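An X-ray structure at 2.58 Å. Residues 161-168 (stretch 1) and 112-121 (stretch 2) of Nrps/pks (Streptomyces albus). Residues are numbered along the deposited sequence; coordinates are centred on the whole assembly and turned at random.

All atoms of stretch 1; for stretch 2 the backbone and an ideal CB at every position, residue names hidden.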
ATOM      1  N   TYR A 161      -4.321   2.623 -15.808  1.00 37.85           N
ATOM      2  CA  TYR A 161      -4.368   3.480 -16.954  1.00 38.35           C
ATOM      3  C   TYR A 161      -4.631   2.669 -18.215  1.00 38.39           C
ATOM      4  O   TYR A 161      -5.583   2.910 -18.943  1.00 41.86           O
ATOM      5  CB  TYR A 161      -3.061   4.200 -17.085  1.00 40.18           C
ATOM      6  CG  TYR A 161      -2.878   4.818 -18.418  1.00 46.70           C
ATOM      7  CD1 TYR A 161      -3.634   5.940 -18.783  1.00 52.46           C
ATOM      8  CD2 TYR A 161      -1.953   4.312 -19.315  1.00 47.62           C
ATOM      9  CE1 TYR A 161      -3.476   6.541 -20.014  1.00 57.22           C
ATOM     10  CE2 TYR A 161      -1.802   4.877 -20.564  1.00 55.65           C
ATOM     11  CZ  TYR A 161      -2.562   5.996 -20.920  1.00 59.93           C
ATOM     12  OH  TYR A 161      -2.401   6.594 -22.158  1.00 60.96           O
ATOM     13  N   PHE A 162      -3.794   1.679 -18.441  1.00 35.63           N
ATOM     14  CA  PHE A 162      -3.808   0.908 -19.642  1.00 33.34           C
ATOM     15  C   PHE A 162      -5.043   0.058 -19.785  1.00 32.64           C
ATOM     16  O   PHE A 162      -5.492  -0.165 -20.883  1.00 33.45           O
ATOM     17  CB  PHE A 162      -2.572   0.009 -19.707  1.00 33.15           C
ATOM     18  CG  PHE A 162      -2.506  -0.832 -20.939  1.00 33.93           C
ATOM     19  CD1 PHE A 162      -2.110  -0.283 -22.164  1.00 34.70           C
ATOM     20  CD2 PHE A 162      -2.862  -2.169 -20.902  1.00 33.80           C
ATOM     21  CE1 PHE A 162      -2.033  -1.063 -23.300  1.00 33.69           C
ATOM     22  CE2 PHE A 162      -2.805  -2.956 -22.043  1.00 33.52           C
ATOM     23  CZ  PHE A 162      -2.380  -2.401 -23.243  1.00 34.12           C
ATOM     24  N   PHE A 163      -5.573  -0.480 -18.709  1.00 32.83           N
ATOM     25  CA  PHE A 163      -6.763  -1.342 -18.822  1.00 32.87           C
ATOM     26  C   PHE A 163      -8.053  -0.589 -18.585  1.00 33.68           C
ATOM     27  O   PHE A 163      -9.134  -1.182 -18.621  1.00 34.78           O
ATOM     28  CB  PHE A 163      -6.678  -2.470 -17.786  1.00 32.76           C
ATOM     29  CG  PHE A 163      -5.628  -3.464 -18.094  1.00 30.97           C
ATOM     30  CD1 PHE A 163      -4.331  -3.252 -17.719  1.00 30.45           C
ATOM     31  CD2 PHE A 163      -5.945  -4.623 -18.772  1.00 30.55           C
ATOM     32  CE1 PHE A 163      -3.355  -4.207 -18.011  1.00 30.70           C
ATOM     33  CE2 PHE A 163      -4.965  -5.565 -19.075  1.00 29.89           C
ATOM     34  CZ  PHE A 163      -3.665  -5.343 -18.710  1.00 29.14           C
ATOM     35  N   ASP A 164      -7.924   0.704 -18.314  1.00 35.28           N
ATOM     36  CA  ASP A 164      -9.025   1.577 -18.012  1.00 37.49           C
ATOM     37  C   ASP A 164      -9.775   1.131 -16.779  1.00 36.74           C
ATOM     38  O   ASP A 164     -10.989   0.890 -16.803  1.00 36.93           O
ATOM     39  CB  ASP A 164      -9.947   1.710 -19.226  1.00 39.78           C
ATOM     40  CG  ASP A 164     -10.872   2.944 -19.153  1.00 42.90           C
ATOM     41  OD1 ASP A 164     -10.727   3.786 -18.233  1.00 44.94           O
ATOM     42  OD2 ASP A 164     -11.791   3.049 -20.001  1.00 49.51           O
ATOM     43  N   PHE A 165      -9.035   0.985 -15.695  1.00 36.57           N
ATOM     44  CA  PHE A 165      -9.637   0.610 -14.428  1.00 37.66           C
ATOM     45  C   PHE A 165      -9.729   1.852 -13.542  1.00 38.22           C
ATOM     46  O   PHE A 165      -8.709   2.404 -13.098  1.00 39.09           O
ATOM     47  CB  PHE A 165      -8.814  -0.500 -13.745  1.00 38.08           C
ATOM     48  CG  PHE A 165      -8.826  -1.825 -14.460  1.00 37.93           C
ATOM     49  CD1 PHE A 165      -9.853  -2.166 -15.327  1.00 38.60           C
ATOM     50  CD2 PHE A 165      -7.803  -2.740 -14.243  1.00 36.59           C
ATOM     51  CE1 PHE A 165      -9.850  -3.376 -15.977  1.00 39.09           C
ATOM     52  CE2 PHE A 165      -7.802  -3.951 -14.864  1.00 36.57           C
ATOM     53  CZ  PHE A 165      -8.820  -4.275 -15.747  1.00 38.67           C
ATOM     54  N   ASP A 166     -10.946   2.320 -13.305  1.00 39.32           N
ATOM     55  CA  ASP A 166     -11.117   3.618 -12.647  1.00 41.22           C
ATOM     56  C   ASP A 166     -11.652   3.456 -11.230  1.00 39.05           C
ATOM     57  O   ASP A 166     -12.160   4.361 -10.639  1.00 40.49           O
ATOM     58  CB  ASP A 166     -11.937   4.587 -13.527  1.00 43.32           C
ATOM     59  CG  ASP A 166     -13.382   4.137 -13.761  1.00 47.97           C
ATOM     60  OD1 ASP A 166     -13.818   3.067 -13.231  1.00 47.24           O
ATOM     61  OD2 ASP A 166     -14.093   4.889 -14.494  1.00 51.54           O
ATOM     62  N   GLY A 167     -11.504   2.265 -10.689  1.00 37.65           N
ATOM     63  CA  GLY A 167     -11.616   2.054  -9.264  1.00 36.24           C
ATOM     64  C   GLY A 167     -10.334   2.448  -8.555  1.00 34.22           C
ATOM     65  O   GLY A 167      -9.401   3.006  -9.158  1.00 33.67           O
ATOM     66  N   PRO A 168     -10.276   2.162  -7.262  1.00 33.17           N
ATOM     67  CA  PRO A 168      -9.086   2.367  -6.460  1.00 32.62           C
ATOM     68  C   PRO A 168      -7.881   1.775  -7.131  1.00 32.23           C
ATOM     69  O   PRO A 168      -7.959   0.671  -7.678  1.00 34.12           O
ATOM     70  CB  PRO A 168      -9.379   1.584  -5.189  1.00 32.48           C
ATOM     71  CG  PRO A 168     -10.847   1.475  -5.125  1.00 33.55           C
ATOM     72  CD  PRO A 168     -11.338   1.453  -6.535  1.00 33.81           C
ATOM     73  N   UNK A 112     -12.091  -9.096 -20.803  1.00 35.33           N
ATOM     74  CA  UNK A 112     -11.312  -8.100 -21.519  1.00 37.75           C
ATOM     75  C   UNK A 112     -11.540  -6.708 -20.941  1.00 37.28           C
ATOM     76  O   UNK A 112     -12.533  -6.475 -20.236  1.00 35.93           O
ATOM     77  CB  UNK A 112     -11.664  -8.120 -23.008  1.00 37.75           C
ATOM     78  N   UNK A 113     -10.622  -5.792 -21.252  1.00 35.84           N
ATOM     79  CA  UNK A 113     -10.811  -4.370 -20.968  1.00 35.52           C
ATOM     80  C   UNK A 113     -12.221  -3.923 -21.286  1.00 37.68           C
ATOM     81  O   UNK A 113     -12.926  -3.326 -20.437  1.00 36.67           O
ATOM     82  CB  UNK A 113      -9.810  -3.528 -21.761  1.00 35.52           C
ATOM     83  N   UNK A 114     -12.629  -4.192 -22.529  1.00 37.74           N
ATOM     84  CA  UNK A 114     -13.953  -3.751 -23.015  1.00 38.91           C
ATOM     85  C   UNK A 114     -15.126  -4.400 -22.290  1.00 37.34           C
ATOM     86  O   UNK A 114     -16.080  -3.747 -21.991  1.00 41.82           O
ATOM     87  CB  UNK A 114     -14.075  -4.046 -24.511  1.00 38.91           C
ATOM     88  N   UNK A 115     -15.049  -5.668 -21.979  1.00 36.75           N
ATOM     89  CA  UNK A 115     -16.127  -6.307 -21.234  1.00 36.84           C
ATOM     90  C   UNK A 115     -16.243  -5.726 -19.838  1.00 37.07           C
ATOM     91  O   UNK A 115     -17.326  -5.658 -19.283  1.00 40.39           O
ATOM     92  CB  UNK A 115     -15.903  -7.819 -21.157  1.00 36.84           C
ATOM     93  N   UNK A 116     -15.113  -5.316 -19.281  1.00 37.34           N
ATOM     94  CA  UNK A 116     -15.053  -4.772 -17.922  1.00 38.13           C
ATOM     95  C   UNK A 116     -15.345  -3.312 -17.833  1.00 40.06           C
ATOM     96  O   UNK A 116     -15.468  -2.791 -16.728  1.00 40.40           O
ATOM     97  CB  UNK A 116     -13.672  -5.029 -17.315  1.00 38.13           C
ATOM     98  N   UNK A 117     -15.499  -2.652 -18.972  1.00 43.38           N
ATOM     99  CA  UNK A 117     -15.610  -1.184 -18.995  1.00 45.54           C
ATOM    100  C   UNK A 117     -16.925  -0.627 -18.512  1.00 43.35           C
ATOM    101  O   UNK A 117     -17.060   0.529 -18.424  1.00 50.46           O
ATOM    102  CB  UNK A 117     -15.372  -0.678 -20.419  1.00 45.54           C
ATOM    103  N   UNK A 118     -17.876  -1.450 -18.216  1.00 46.28           N
ATOM    104  CA  UNK A 118     -19.160  -1.008 -17.732  1.00 52.86           C
ATOM    105  C   UNK A 118     -19.282  -1.192 -16.211  1.00 53.41           C
ATOM    106  O   UNK A 118     -20.293  -0.799 -15.609  1.00 53.67           O
ATOM    107  CB  UNK A 118     -20.275  -1.767 -18.454  1.00 52.86           C
ATOM    108  N   UNK A 119     -18.269  -1.804 -15.597  1.00 49.16           N
ATOM    109  CA  UNK A 119     -18.222  -1.937 -14.154  1.00 48.02           C
ATOM    110  C   UNK A 119     -16.988  -1.216 -13.708  1.00 46.01           C
ATOM    111  O   UNK A 119     -16.075  -1.033 -14.476  1.00 48.91           O
ATOM    112  CB  UNK A 119     -18.222  -3.398 -13.700  1.00 48.02           C
ATOM    113  N   UNK A 120     -16.959  -0.847 -12.445  1.00 43.59           N
ATOM    114  CA  UNK A 120     -15.841  -0.183 -11.885  1.00 42.38           C
ATOM    115  C   UNK A 120     -14.835  -1.171 -11.347  1.00 40.40           C
ATOM    116  O   UNK A 120     -15.180  -2.029 -10.542  1.00 39.57           O
ATOM    117  CB  UNK A 120     -16.295   0.783 -10.789  1.00 42.38           C
ATOM    118  N   UNK A 121     -13.588  -1.068 -11.799  1.00 38.71           N
ATOM    119  CA  UNK A 121     -12.586  -2.078 -11.459  1.00 36.18           C
ATOM    120  C   UNK A 121     -11.451  -1.478 -10.657  1.00 35.54           C
ATOM    121  O   UNK A 121     -10.901  -0.463 -11.039  1.00 34.83           O
ATOM    122  CB  UNK A 121     -12.036  -2.737 -12.726  1.00 36.18           C
TER

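At position 112 the CA-to-CB bond points away from stretch 1, and the extended backbone (phi/psi -164/162°) directly precedes a helical turn. Nothing in stretch 1 constrains the choice, but a short polar side chain that can accept from the free amides of that turn would suit. It is Ser 112, an N-cap whose OG accepts from the backbone N of 115 at 3.0 Å.

Position 113 has helical angles, and its CB points sideways, 4.0 Å from Phe 163 O. Beyond lie the carbonyl of Phe 162 and the rings of Phe 162 and Phe 163. A long side chain with a donor at its tip would fit, as Lys, Arg or Gln. The residue is Arg 113. Its NH1 donates to Phe 162 O at 3.2 Å, and its guanidinium lies flat on the Phe 162 ring, centres 4.6 Å apart and planes at 24°, adding an off-centre cation-pi contact. The aliphatic part packs along the way, with CG 3.8 Å from Phe 163 CD2.

Positions 114 and 115 meet nothing of stretch 1, so small or polar helix-compatible residues would all serve; they are Ala 114 and Ala 115.

The CB of 116 points toward stretch 1, 4.4 Å from Phe 165 CE1, which favours an apolar side chain such as Leu, Ile or Met. Leu 116 places CD1 4.0 Å from Phe 165 CE1.

Positions 116 to 119 form a type I turn. At 117 the CB points sideways, 5.2 Å from Asp 164 OD2, where a small polar residue is at ease; Ser 117 instead turns OG back to Ala 114 O, donating at 3.0 Å. Position 118 is out of reach and tolerant; Lys 118 makes a weak bond from NZ to Ala 115 O at 3.5 Å. Position 119, also remote, has extended angles compatible with a beta-branched residue, and is Val 119.

At 120 the CB lies sideways, 4.2 Å from Asp 166 OD1, and the carboxylate invites a basic or polar chain. Arg 120 brings CG to 3.4 Å from Asp 166 OD1, while water 4 links its NH2 (3.0 Å) to Asp 166 O (2.8 Å).

Position 121 points toward stretch 1 with its CB tight, 3.4 Å from Phe 165 CD1. A compact, beta-branched side chain with a methyl suits the extended backbone and the ring: Thr or Val. Thr 121 lays CG2 over the Phe 165 face, 3.7 Å from the ring centroid, and its O accepts from Gly 167 N at 2.8 Å. A CB on Gly 167 would clash with that same oxygen.

Stretch 2 112-121: SRAALSKVRT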
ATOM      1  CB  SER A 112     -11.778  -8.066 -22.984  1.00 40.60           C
ATOM      2  OG  SER A 112     -13.184  -7.827 -23.035  1.00 40.49           O
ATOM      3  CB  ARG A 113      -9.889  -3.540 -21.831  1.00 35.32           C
ATOM      4  CG  ARG A 113      -8.458  -3.688 -21.408  1.00 38.02           C
ATOM      5  CD  ARG A 113      -7.478  -2.729 -22.079  1.00 38.34           C
ATOM      6  NE  ARG A 113      -7.247  -3.049 -23.473  1.00 37.86           N
ATOM      7  CZ  ARG A 113      -6.432  -2.367 -24.256  1.00 36.28           C
ATOM      8  NH1 ARG A 113      -5.770  -1.339 -23.793  1.00 36.53           N
ATOM      9  NH2 ARG A 113      -6.264  -2.739 -25.491  1.00 36.02           N
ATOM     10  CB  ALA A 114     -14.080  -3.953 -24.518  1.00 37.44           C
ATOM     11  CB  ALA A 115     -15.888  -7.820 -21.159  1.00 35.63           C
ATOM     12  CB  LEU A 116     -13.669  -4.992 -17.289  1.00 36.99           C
ATOM     13  CG  LEU A 116     -13.464  -6.424 -16.818  1.00 36.01           C
ATOM     14  CD1 LEU A 116     -12.017  -6.680 -16.408  1.00 37.02           C
ATOM     15  CD2 LEU A 116     -14.404  -6.693 -15.677  1.00 35.28           C
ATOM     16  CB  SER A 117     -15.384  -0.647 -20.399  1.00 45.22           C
ATOM     17  OG  SER A 117     -16.546  -0.893 -21.141  1.00 45.22           O
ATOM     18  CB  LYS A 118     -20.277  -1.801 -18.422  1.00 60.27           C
ATOM     19  CG  LYS A 118     -20.006  -3.311 -18.605  1.00 69.04           C
ATOM     20  CD  LYS A 118     -21.235  -4.158 -18.204  1.00 81.39           C
ATOM     21  CE  LYS A 118     -21.582  -5.289 -19.184  1.00 82.31           C
ATOM     22  NZ  LYS A 118     -20.691  -6.482 -19.057  1.00 85.88           N
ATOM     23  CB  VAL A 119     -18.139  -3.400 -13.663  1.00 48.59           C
ATOM     24  CG1 VAL A 119     -19.388  -4.177 -14.029  1.00 48.31           C
ATOM     25  CG2 VAL A 119     -16.921  -4.107 -14.226  1.00 49.43           C
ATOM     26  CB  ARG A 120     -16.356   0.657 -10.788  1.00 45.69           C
ATOM     27  CG  ARG A 120     -15.466   1.823 -10.494  1.00 50.40           C
ATOM     28  CD  ARG A 120     -16.043   2.397  -9.254  1.00 57.52           C
ATOM     29  NE  ARG A 120     -16.005   3.831  -9.239  1.00 63.57           N
ATOM     30  CZ  ARG A 120     -16.613   4.531  -8.309  1.00 67.59           C
ATOM     31  NH1 ARG A 120     -17.305   3.912  -7.339  1.00 65.51           N
ATOM     32  NH2 ARG A 120     -16.511   5.845  -8.351  1.00 74.48           N
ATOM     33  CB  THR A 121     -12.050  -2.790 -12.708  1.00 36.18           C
ATOM     34  OG1 THR A 121     -13.158  -3.371 -13.434  1.00 36.50           O
ATOM     35  CG2 THR A 121     -11.072  -3.909 -12.324  1.00 35.88           C
TER
HETATM   36  O   HOH W   1     -11.967  -1.652 -18.209  1.00 41.98           O
HETATM   37  O   HOH W   2     -14.257   1.674 -17.720  1.00 53.89           O
HETATM   38  O   HOH W   3     -13.289   0.637 -14.306  1.00 31.07           O
HETATM   39  O   HOH W   4     -14.357   6.053 -10.381  1.00 34.94           O
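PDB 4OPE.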